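Local coordinates for protein putative rhamnosidase (Streptomyces avermitilis, PDB 3W5N) that releases terminal alpha-L-rhamnose from citrus flavonoids and gum arabic by hydrolysis, and binds L-rhamnose through a calcium-dependent carbohydrate-binding module, at residues Thr641-Val646 / Thr849-Thr854; Asn690-Trp695 / Asp742-Trp747; Asp746-Ser751 / Met893-Asp898. All coordinates share one frame; numbering follows the deposited sequence.

Interaction 1: residues Thr641-Val646 / Thr849-Thr854; sequences TGDINV and TGFLGT. With RAM (alpha-L-rhamnopyranose), chain C.
The phenyl ring of F851 and the carboxylate of D643 meet beside the bound rhamnose. Sugar atom O3 lies at the rim of the ring, near its plane and 3.5 Å from F851 CE2, while D643 OD2 lies obliquely 3.6 Å from the same carbon. W747 and Y919 form edge-to-face pairs with the F851 ring, which should restrict its rotation. The carboxylate of D643 is a two-pronged acceptor: rhamnose O4 donates to D643 OD1 at 2.6 Å and rhamnose O3 to D643 OD2 at 2.7 Å, so one flat group grips two adjacent hydroxyls and the pair fixes its rotation. D630 and H916, which also bind this sugar, lie close to D643.

One helical turn on, V646 carries the apolar half of the contact. V646 CG1 lies anti to the carbonyl carbon (chi1 -50°), which places this methyl 3.2 Å from F851 O and 3.9 Å from L852 CD2; the V646 and L852 side chains cross at about a right angle. F851 O is thus buried against methyl groups and has no polar partner in the model. The opposing turn is tied internally, since G850 O accepts from both T854 N and T854 OG1. N645 ND2 lies loosely near L852 CD2; its amide is hydrogen-bonded to T701, G694 O and Y763.

Within the helical catalytic domain, an (alpha/alpha)6 barrel in this family, the contact joins the first turns of helix 641-654 to the loop between helices 829-842 and 854-863. Helix 658-671 packs behind T641 and I644, helix 756-777 supports L852, and helix 812-820 touches T849.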
loop_
_atom_site.group_PDB
_atom_site.type_symbol
_atom_site.label_atom_id
_atom_site.label_comp_id
_atom_site.label_asym_id
_atom_site.label_seq_id
_atom_site.Cartn_x
_atom_site.Cartn_y
_atom_site.Cartn_z
ATOM N N THR A 641 -0.930 -3.688 -11.296
ATOM C CA THR A 641 -0.012 -3.097 -12.262
ATOM C C THR A 641 -0.677 -2.009 -13.118
ATOM O O THR A 641 -0.117 -0.946 -13.325
ATOM C CB THR A 641 0.583 -4.187 -13.172
ATOM O OG1 THR A 641 -0.487 -4.944 -13.771
ATOM C CG2 THR A 641 1.465 -5.119 -12.383
ATOM N N GLY A 642 -1.877 -2.278 -13.616
ATOM C CA GLY A 642 -2.585 -1.297 -14.421
ATOM C C GLY A 642 -2.762 0.046 -13.744
ATOM O O GLY A 642 -2.518 1.104 -14.355
ATOM N N ASP A 643 -3.203 0.012 -12.484
ATOM C CA ASP A 643 -3.540 1.242 -11.771
ATOM C C ASP A 643 -2.298 2.103 -11.594
ATOM O O ASP A 643 -2.352 3.311 -11.773
ATOM C CB ASP A 643 -4.142 0.935 -10.388
ATOM C CG ASP A 643 -5.358 0.020 -10.463
ATOM O OD1 ASP A 643 -5.307 -0.996 -11.190
ATOM O OD2 ASP A 643 -6.376 0.323 -9.779
ATOM N N ILE A 644 -1.181 1.482 -11.238
ATOM C CA ILE A 644 0.045 2.269 -11.043
ATOM C C ILE A 644 0.673 2.707 -12.377
ATOM O O ILE A 644 1.238 3.809 -12.453
ATOM C CB ILE A 644 1.058 1.617 -10.055
ATOM C CG1 ILE A 644 2.195 2.594 -9.708
ATOM C CG2 ILE A 644 1.640 0.327 -10.632
ATOM C CD1 ILE A 644 1.757 3.931 -9.131
ATOM N N ASN A 645 0.525 1.882 -13.417
ATOM C CA ASN A 645 0.885 2.282 -14.803
ATOM C C ASN A 645 0.251 3.641 -15.125
ATOM O O ASN A 645 0.941 4.613 -15.460
ATOM C CB ASN A 645 0.435 1.217 -15.822
ATOM C CG ASN A 645 0.409 1.728 -17.266
ATOM O OD1 ASN A 645 1.289 2.474 -17.692
ATOM N ND2 ASN A 645 -0.599 1.311 -18.021
ATOM N N VAL A 646 -1.065 3.719 -14.991
ATOM C CA VAL A 646 -1.759 4.936 -15.368
ATOM C C VAL A 646 -1.414 6.127 -14.453
ATOM O O VAL A 646 -1.293 7.250 -14.923
ATOM C CB VAL A 646 -3.293 4.724 -15.543
ATOM C CG1 VAL A 646 -3.585 3.528 -16.450
ATOM C CG2 VAL A 646 -3.997 4.558 -14.226
ATOM N N THR A 849 -13.871 7.947 -21.187
ATOM C CA THR A 849 -12.682 7.111 -21.051
ATOM C C THR A 849 -12.643 6.348 -19.721
ATOM O O THR A 849 -13.090 6.874 -18.708
ATOM C CB THR A 849 -11.404 7.972 -21.175
ATOM O OG1 THR A 849 -11.487 9.107 -20.304
ATOM C CG2 THR A 849 -11.261 8.483 -22.604
ATOM N N GLY A 850 -12.095 5.135 -19.750
ATOM C CA GLY A 850 -11.806 4.323 -18.549
ATOM C C GLY A 850 -10.368 4.480 -18.042
ATOM O O GLY A 850 -9.750 5.508 -18.263
ATOM N N PHE A 851 -9.835 3.442 -17.394
ATOM C CA PHE A 851 -8.515 3.521 -16.724
ATOM C C PHE A 851 -7.357 3.864 -17.659
ATOM O O PHE A 851 -6.448 4.610 -17.280
ATOM C CB PHE A 851 -8.181 2.198 -16.014
ATOM C CG PHE A 851 -8.764 2.073 -14.622
ATOM C CD1 PHE A 851 -9.925 2.745 -14.255
ATOM C CD2 PHE A 851 -8.158 1.236 -13.687
ATOM C CE1 PHE A 851 -10.449 2.619 -12.962
ATOM C CE2 PHE A 851 -8.684 1.092 -12.397
ATOM C CZ PHE A 851 -9.838 1.775 -12.040
ATOM N N LEU A 852 -7.411 3.344 -18.880
ATOM C CA LEU A 852 -6.287 3.464 -19.806
ATOM C C LEU A 852 -6.320 4.759 -20.624
ATOM O O LEU A 852 -5.266 5.340 -20.917
ATOM C CB LEU A 852 -6.203 2.240 -20.713
ATOM C CG LEU A 852 -5.889 0.880 -20.084
ATOM C CD1 LEU A 852 -5.741 -0.143 -21.199
ATOM C CD2 LEU A 852 -4.623 0.936 -19.226
ATOM N N GLY A 853 -7.525 5.176 -21.009
ATOM C CA GLY A 853 -7.735 6.420 -21.754
ATOM C C GLY A 853 -7.600 7.672 -20.925
ATOM O O GLY A 853 -7.078 8.676 -21.400
ATOM N N THR A 854 -8.070 7.638 -19.677
ATOM C CA THR A 854 -8.142 8.862 -18.881
ATOM C C THR A 854 -6.820 9.626 -18.666
ATOM O O THR A 854 -6.803 10.853 -18.779
ATOM C CB THR A 854 -8.897 8.633 -17.545
ATOM O OG1 THR A 854 -10.222 8.171 -17.858
ATOM C CG2 THR A 854 -8.973 9.942 -16.717
HETATM C C1 RAM C . -10.068 -4.187 -9.815
HETATM C C2 RAM C . -8.828 -3.618 -9.104
HETATM C C3 RAM C . -8.015 -2.675 -10.020
HETATM C C4 RAM C . -8.109 -2.966 -11.528
HETATM C C5 RAM C . -8.503 -4.405 -11.710
HETATM C C6 RAM C . -8.534 -4.703 -13.214
HETATM O O1 RAM C . -10.550 -5.366 -9.161
HETATM O O2 RAM C . -9.258 -3.000 -7.862
HETATM O O3 RAM C . -8.488 -1.339 -9.920
HETATM O O4 RAM C . -6.867 -2.738 -12.230
HETATM O O5 RAM C . -9.807 -4.575 -11.158
#

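Interaction 2: residues Asn690-Trp695 / Asp742-Trp747; sequences NGVAGW and DGYGDW. With RAM (alpha-L-rhamnopyranose), chain C.
W695 loses the most surface here, chiefly to Y744, which lies across one face of the indole. The Y744 CB sits over the six-membered ring of W695, 3.8 Å from its centroid and 18° off the normal, a CH-pi contact. Y744 CD2 then comes down over the middle of the indole, 3.5 Å from W695 CE2. The two aromatic planes are inclined at 48°, neither stacked nor perpendicular, with the five-membered ring of W695 and the Y744 ring 4.6 Å apart between centroids. At the rim of the indole, near its plane, G745 O stands 3.4 Å from W695 CZ3, and W747 CB abuts W695 CH2.

At a different part of the edge, W695 NE1 donates to rhamnose O4 over 3.0 Å, bent to 145° at the hydrogen. Both segments are loops of the catalytic domain, whose fold in family 78 is an (alpha/alpha)6 barrel, and they form part of the wall of the rhamnose pocket. The sugar's methyl group C6 sits over the centre of the Y744 ring, 3.6 Å from Y744 CD1, and also over a face of the W747 indole, so the apolar corner of the sugar is met by two aromatic surfaces. The phenol OH of Y744 is hydrogen-bonded to D680.

Farther from the sugar, V692 closes the contact. Its CG1, trans to the backbone N, reaches both Y744 CD2 and G743 CA at 3.8 Å. G743 has a positive phi and lies against this methyl. Two waters span the backbones: one accepts from A693 N and donates to D742 O, the other donates to A693 O and accepts from G745 N.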
loop_
_atom_site.group_PDB
_atom_site.type_symbol
_atom_site.label_atom_id
_atom_site.label_comp_id
_atom_site.label_asym_id
_atom_site.label_seq_id
_atom_site.Cartn_x
_atom_site.Cartn_y
_atom_site.Cartn_z
ATOM N N ASN A 690 -1.657 -13.045 -15.763
ATOM C CA ASN A 690 -0.472 -12.345 -16.254
ATOM C C ASN A 690 -0.594 -12.055 -17.743
ATOM O O ASN A 690 -1.550 -12.507 -18.390
ATOM C CB ASN A 690 0.806 -13.160 -15.955
ATOM C CG ASN A 690 0.844 -14.500 -16.676
ATOM O OD1 ASN A 690 0.858 -14.554 -17.901
ATOM N ND2 ASN A 690 0.900 -15.585 -15.913
ATOM N N GLY A 691 0.364 -11.303 -18.287
ATOM C CA GLY A 691 0.432 -11.077 -19.735
ATOM C C GLY A 691 -0.663 -10.189 -20.290
ATOM O O GLY A 691 -1.050 -10.317 -21.465
ATOM N N VAL A 692 -1.147 -9.265 -19.468
ATOM C CA VAL A 692 -2.229 -8.373 -19.847
ATOM C C VAL A 692 -1.730 -6.991 -20.268
ATOM O O VAL A 692 -1.062 -6.288 -19.481
ATOM C CB VAL A 692 -3.265 -8.223 -18.706
ATOM C CG1 VAL A 692 -4.316 -7.173 -19.045
ATOM C CG2 VAL A 692 -3.907 -9.569 -18.391
ATOM N N ALA A 693 -2.098 -6.597 -21.495
ATOM C CA ALA A 693 -1.814 -5.267 -22.043
ATOM C C ALA A 693 -2.363 -4.156 -21.170
ATOM O O ALA A 693 -3.535 -4.182 -20.808
ATOM C CB ALA A 693 -2.416 -5.142 -23.442
ATOM N N GLY A 694 -1.524 -3.166 -20.860
ATOM C CA GLY A 694 -1.908 -2.031 -20.007
ATOM C C GLY A 694 -1.687 -2.317 -18.527
ATOM O O GLY A 694 -1.731 -1.408 -17.705
ATOM N N TRP A 695 -1.489 -3.585 -18.197
ATOM C CA TRP A 695 -1.280 -4.014 -16.819
ATOM C C TRP A 695 0.206 -4.395 -16.694
ATOM O O TRP A 695 0.983 -3.604 -16.177
ATOM C CB TRP A 695 -2.281 -5.134 -16.410
ATOM C CG TRP A 695 -3.537 -4.538 -15.775
ATOM C CD1 TRP A 695 -3.905 -4.632 -14.462
ATOM C CD2 TRP A 695 -4.530 -3.717 -16.411
ATOM N NE1 TRP A 695 -5.071 -3.941 -14.243
ATOM C CE2 TRP A 695 -5.472 -3.362 -15.422
ATOM C CE3 TRP A 695 -4.735 -3.276 -17.732
ATOM C CZ2 TRP A 695 -6.585 -2.564 -15.701
ATOM C CZ3 TRP A 695 -5.848 -2.480 -18.011
ATOM C CH2 TRP A 695 -6.756 -2.133 -16.998
ATOM N N ASP A 742 -7.796 -9.799 -25.576
ATOM C CA ASP A 742 -7.858 -10.309 -24.210
ATOM C C ASP A 742 -7.438 -9.184 -23.268
ATOM O O ASP A 742 -6.779 -8.225 -23.684
ATOM C CB ASP A 742 -6.861 -11.460 -24.001
ATOM C CG ASP A 742 -7.157 -12.679 -24.855
ATOM O OD1 ASP A 742 -8.307 -12.817 -25.328
ATOM O OD2 ASP A 742 -6.229 -13.510 -25.049
ATOM N N GLY A 743 -7.781 -9.345 -21.996
ATOM C CA GLY A 743 -7.331 -8.446 -20.934
ATOM C C GLY A 743 -8.456 -7.633 -20.323
ATOM O O GLY A 743 -9.637 -7.839 -20.649
ATOM N N TYR A 744 -8.102 -6.716 -19.429
ATOM C CA TYR A 744 -9.093 -5.856 -18.782
ATOM C C TYR A 744 -9.587 -4.737 -19.701
ATOM O O TYR A 744 -10.697 -4.225 -19.528
ATOM C CB TYR A 744 -8.559 -5.280 -17.454
ATOM C CG TYR A 744 -8.088 -6.348 -16.503
ATOM C CD1 TYR A 744 -9.002 -7.176 -15.840
ATOM C CD2 TYR A 744 -6.734 -6.523 -16.253
ATOM C CE1 TYR A 744 -8.570 -8.162 -14.964
ATOM C CE2 TYR A 744 -6.285 -7.513 -15.383
ATOM C CZ TYR A 744 -7.205 -8.328 -14.741
ATOM O OH TYR A 744 -6.756 -9.316 -13.887
ATOM N N GLY A 745 -8.760 -4.350 -20.675
ATOM C CA GLY A 745 -9.105 -3.257 -21.595
ATOM C C GLY A 745 -9.174 -1.898 -20.909
ATOM O O GLY A 745 -8.527 -1.679 -19.859
ATOM N N ASP A 746 -9.954 -0.988 -21.490
ATOM C CA ASP A 746 -10.134 0.344 -20.933
ATOM C C ASP A 746 -11.130 0.270 -19.770
ATOM O O ASP A 746 -12.262 0.782 -19.845
ATOM C CB ASP A 746 -10.579 1.349 -22.003
ATOM C CG ASP A 746 -10.519 2.787 -21.521
ATOM O OD1 ASP A 746 -9.621 3.135 -20.698
ATOM O OD2 ASP A 746 -11.359 3.592 -21.982
ATOM N N TRP A 747 -10.667 -0.389 -18.704
ATOM C CA TRP A 747 -11.457 -0.716 -17.511
ATOM C C TRP A 747 -12.323 0.432 -17.043
ATOM O O TRP A 747 -11.844 1.566 -16.876
ATOM C CB TRP A 747 -10.500 -1.113 -16.395
ATOM C CG TRP A 747 -11.090 -1.839 -15.198
ATOM C CD1 TRP A 747 -11.098 -1.400 -13.904
ATOM C CD2 TRP A 747 -11.680 -3.150 -15.185
ATOM N NE1 TRP A 747 -11.662 -2.359 -13.080
ATOM C CE2 TRP A 747 -12.039 -3.435 -13.844
ATOM C CE3 TRP A 747 -11.941 -4.114 -16.174
ATOM C CZ2 TRP A 747 -12.626 -4.643 -13.470
ATOM C CZ3 TRP A 747 -12.531 -5.306 -15.804
ATOM C CH2 TRP A 747 -12.874 -5.561 -14.458
HETATM C C1 RAM C . -10.068 -4.187 -9.815
HETATM C C2 RAM C . -8.828 -3.618 -9.104
HETATM C C3 RAM C . -8.015 -2.675 -10.020
HETATM C C4 RAM C . -8.109 -2.966 -11.528
HETATM C C5 RAM C . -8.503 -4.405 -11.710
HETATM C C6 RAM C . -8.534 -4.703 -13.214
HETATM O O1 RAM C . -10.550 -5.366 -9.161
HETATM O O2 RAM C . -9.258 -3.000 -7.862
HETATM O O3 RAM C . -8.488 -1.339 -9.920
HETATM O O4 RAM C . -6.867 -2.738 -12.230
HETATM O O5 RAM C . -9.807 -4.575 -11.158
HETATM O O HOH W 1 -3.801 -8.386 -23.201
HETATM O O HOH W 2 -6.036 -5.017 -21.418
#

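Interaction 3: residues Asp746-Ser751 / Met893-Asp898; sequences DWLNVS and MWERWD. With RAM (alpha-L-rhamnopyranose), chain C.
L748 points at E895 and R896, one methyl for each. L748 CD1 lies 3.4 Å from E895 O, a buried carbonyl without a polar partner in the model, and 3.7 Å from E895 CG. L748 CD2 rests over one face of the R896 guanidinium, toward its rim, 3.7 Å from R896 NH1; the two side chains cross at about a right angle, and M911 O holds R896 NE. V750 likewise meets W897 crosswise, its CG2 at 3.4 Å from W897 CD1, approaching obliquely. L748 O lies at the edge of that indole, and a water bridges it to W897 N.

L748 is the third residue of a type II beta turn, D746 to N749, in which D746 O accepts from both N and ND2 of N749. E895 CG anti to the backbone N (chi1 -178°) and the chain extended beyond it carry the carboxylate toward the sugar; E895 OE1 forms a salt bridge with R634 and accepts from S913 N. One water accepts from W747 NE1 (2.8 Å), donates to E895 OE2 (2.6 Å) and to rhamnose O5, and is hydrogen-bonded to rhamnose O3. A water held by the inferred proton acceptor is consistent with the inverting mechanism of family 78 glycosidases.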
loop_
_atom_site.group_PDB
_atom_site.type_symbol
_atom_site.label_atom_id
_atom_site.label_comp_id
_atom_site.label_asym_id
_atom_site.label_seq_id
_atom_site.Cartn_x
_atom_site.Cartn_y
_atom_site.Cartn_z
ATOM N N ASP A 746 -9.954 -0.988 -21.490
ATOM C CA ASP A 746 -10.134 0.344 -20.933
ATOM C C ASP A 746 -11.130 0.270 -19.770
ATOM O O ASP A 746 -12.262 0.782 -19.845
ATOM C CB ASP A 746 -10.579 1.349 -22.003
ATOM C CG ASP A 746 -10.519 2.787 -21.521
ATOM O OD1 ASP A 746 -9.621 3.135 -20.698
ATOM O OD2 ASP A 746 -11.359 3.592 -21.982
ATOM N N TRP A 747 -10.667 -0.389 -18.704
ATOM C CA TRP A 747 -11.457 -0.716 -17.511
ATOM C C TRP A 747 -12.323 0.432 -17.043
ATOM O O TRP A 747 -11.844 1.566 -16.876
ATOM C CB TRP A 747 -10.500 -1.113 -16.395
ATOM C CG TRP A 747 -11.090 -1.839 -15.198
ATOM C CD1 TRP A 747 -11.098 -1.400 -13.904
ATOM C CD2 TRP A 747 -11.680 -3.150 -15.185
ATOM N NE1 TRP A 747 -11.662 -2.359 -13.080
ATOM C CE2 TRP A 747 -12.039 -3.435 -13.844
ATOM C CE3 TRP A 747 -11.941 -4.114 -16.174
ATOM C CZ2 TRP A 747 -12.626 -4.643 -13.470
ATOM C CZ3 TRP A 747 -12.531 -5.306 -15.804
ATOM C CH2 TRP A 747 -12.874 -5.561 -14.458
ATOM N N LEU A 748 -13.608 0.129 -16.819
ATOM C CA LEU A 748 -14.549 1.098 -16.233
ATOM C C LEU A 748 -14.778 2.367 -17.063
ATOM O O LEU A 748 -15.047 3.433 -16.524
ATOM C CB LEU A 748 -14.175 1.429 -14.767
ATOM C CG LEU A 748 -14.233 0.216 -13.820
ATOM C CD1 LEU A 748 -13.676 0.546 -12.438
ATOM C CD2 LEU A 748 -15.656 -0.310 -13.681
ATOM N N ASN A 749 -14.672 2.237 -18.380
ATOM C CA ASN A 749 -15.118 3.281 -19.295
ATOM C C ASN A 749 -16.641 3.572 -19.157
ATOM O O ASN A 749 -17.362 2.816 -18.513
ATOM C CB ASN A 749 -14.760 2.876 -20.727
ATOM C CG ASN A 749 -15.431 1.595 -21.158
ATOM O OD1 ASN A 749 -16.605 1.604 -21.534
ATOM N ND2 ASN A 749 -14.693 0.481 -21.121
ATOM N N VAL A 750 -17.121 4.645 -19.769
ATOM C CA VAL A 750 -18.536 5.028 -19.616
ATOM C C VAL A 750 -19.280 4.594 -20.871
ATOM O O VAL A 750 -19.444 5.393 -21.788
ATOM C CB VAL A 750 -18.706 6.542 -19.356
ATOM C CG1 VAL A 750 -20.168 6.884 -19.051
ATOM C CG2 VAL A 750 -17.831 6.979 -18.187
ATOM N N SER A 751 -19.685 3.319 -20.905
ATOM C CA SER A 751 -20.410 2.741 -22.044
ATOM C C SER A 751 -19.752 3.108 -23.385
ATOM O O SER A 751 -20.414 3.590 -24.321
ATOM C CB SER A 751 -21.891 3.163 -22.013
ATOM O OG SER A 751 -22.604 2.598 -23.099
ATOM N N MET A 893 -10.233 10.068 -4.971
ATOM C CA MET A 893 -10.745 9.677 -6.285
ATOM C C MET A 893 -11.479 8.352 -6.171
ATOM O O MET A 893 -11.026 7.447 -5.463
ATOM C CB MET A 893 -9.620 9.597 -7.321
ATOM C CG MET A 893 -8.674 10.793 -7.278
ATOM S SD MET A 893 -9.448 12.421 -7.440
ATOM C CE MET A 893 -10.042 12.253 -9.127
ATOM N N TRP A 894 -12.626 8.232 -6.843
ATOM C CA TRP A 894 -13.396 6.990 -6.740
ATOM C C TRP A 894 -13.002 5.984 -7.817
ATOM O O TRP A 894 -12.482 6.360 -8.878
ATOM C CB TRP A 894 -14.905 7.277 -6.860
ATOM C CG TRP A 894 -15.484 8.239 -5.869
ATOM C CD1 TRP A 894 -14.980 8.615 -4.655
ATOM C CD2 TRP A 894 -16.747 8.900 -6.002
ATOM N NE1 TRP A 894 -15.858 9.500 -4.028
ATOM C CE2 TRP A 894 -16.948 9.676 -4.840
ATOM C CE3 TRP A 894 -17.728 8.911 -7.008
ATOM C CZ2 TRP A 894 -18.096 10.474 -4.655
ATOM C CZ3 TRP A 894 -18.884 9.692 -6.807
ATOM C CH2 TRP A 894 -19.041 10.458 -5.650
ATOM N N GLU A 895 -13.285 4.709 -7.580
ATOM C CA GLU A 895 -12.990 3.663 -8.554
ATOM C C GLU A 895 -13.795 3.860 -9.852
ATOM O O GLU A 895 -13.290 3.592 -10.959
ATOM C CB GLU A 895 -13.286 2.296 -7.948
ATOM C CG GLU A 895 -12.985 1.091 -8.834
ATOM C CD GLU A 895 -13.214 -0.229 -8.099
ATOM O OE1 GLU A 895 -14.015 -0.250 -7.124
ATOM O OE2 GLU A 895 -12.589 -1.244 -8.489
ATOM N N ARG A 896 -15.037 4.332 -9.708
ATOM C CA ARG A 896 -15.955 4.470 -10.861
ATOM C C ARG A 896 -16.345 5.921 -11.029
ATOM O O ARG A 896 -16.387 6.666 -10.061
ATOM C CB ARG A 896 -17.239 3.656 -10.629
ATOM C CG ARG A 896 -17.037 2.160 -10.465
ATOM C CD ARG A 896 -18.347 1.526 -10.022
ATOM N NE ARG A 896 -18.253 0.081 -9.888
ATOM C CZ ARG A 896 -18.550 -0.783 -10.854
ATOM N NH1 ARG A 896 -18.977 -0.357 -12.047
ATOM N NH2 ARG A 896 -18.444 -2.086 -10.628
ATOM N N TRP A 897 -16.665 6.334 -12.257
ATOM C CA TRP A 897 -17.175 7.677 -12.465
ATOM C C TRP A 897 -18.511 7.872 -11.714
ATOM O O TRP A 897 -18.841 8.983 -11.291
ATOM C CB TRP A 897 -17.341 7.934 -13.967
ATOM C CG TRP A 897 -16.019 7.965 -14.721
ATOM C CD1 TRP A 897 -15.557 7.019 -15.594
ATOM C CD2 TRP A 897 -15.004 8.980 -14.651
ATOM N NE1 TRP A 897 -14.319 7.396 -16.090
ATOM C CE2 TRP A 897 -13.963 8.594 -15.532
ATOM C CE3 TRP A 897 -14.883 10.190 -13.947
ATOM C CZ2 TRP A 897 -12.802 9.362 -15.712
ATOM C CZ3 TRP A 897 -13.719 10.969 -14.134
ATOM C CH2 TRP A 897 -12.694 10.532 -15.012
ATOM N N ASP A 898 -19.234 6.769 -11.513
ATOM C CA ASP A 898 -20.520 6.795 -10.808
ATOM C C ASP A 898 -20.537 5.937 -9.539
ATOM O O ASP A 898 -21.537 5.268 -9.265
ATOM C CB ASP A 898 -21.624 6.292 -11.735
ATOM C CG ASP A 898 -21.357 4.895 -12.254
ATOM O OD1 ASP A 898 -20.205 4.408 -12.171
ATOM O OD2 ASP A 898 -22.302 4.265 -12.751
HETATM C C1 RAM C . -10.068 -4.187 -9.815
HETATM C C2 RAM C . -8.828 -3.618 -9.104
HETATM C C3 RAM C . -8.015 -2.675 -10.020
HETATM C C4 RAM C . -8.109 -2.966 -11.528
HETATM C C5 RAM C . -8.503 -4.405 -11.710
HETATM C C6 RAM C . -8.534 -4.703 -13.214
HETATM O O1 RAM C . -10.550 -5.366 -9.161
HETATM O O2 RAM C . -9.258 -3.000 -7.862
HETATM O O3 RAM C . -8.488 -1.339 -9.920
HETATM O O4 RAM C . -6.867 -2.738 -12.230
HETATM O O5 RAM C . -9.807 -4.575 -11.158
HETATM O O HOH W 3 -11.020 -1.670 -10.486
HETATM O O HOH W 4 -16.688 4.190 -14.176
#

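The three contacts line one rhamnose site, which D630, E636 and H916 complete. Interactions 1 and 2 grip the same hydroxyl, O4, from D643 and W695, while interaction 3 adds the water-linked side with E895. Centres lie about 10 Å apart for interactions 1 and 2 and for 1 and 3, and about 15 Å for 2 and 3. The last two share D746 and W747, and this pair also ties them to interaction 1: W747 O accepts from F851 N at 2.8 Å, and D746 OD2 from G850 N at 2.8 Å. The chain from 742 to 751 thus contacts 690-695, 849-854 and 893-898. W695 also packs on T641, at the start of the helix bearing D643.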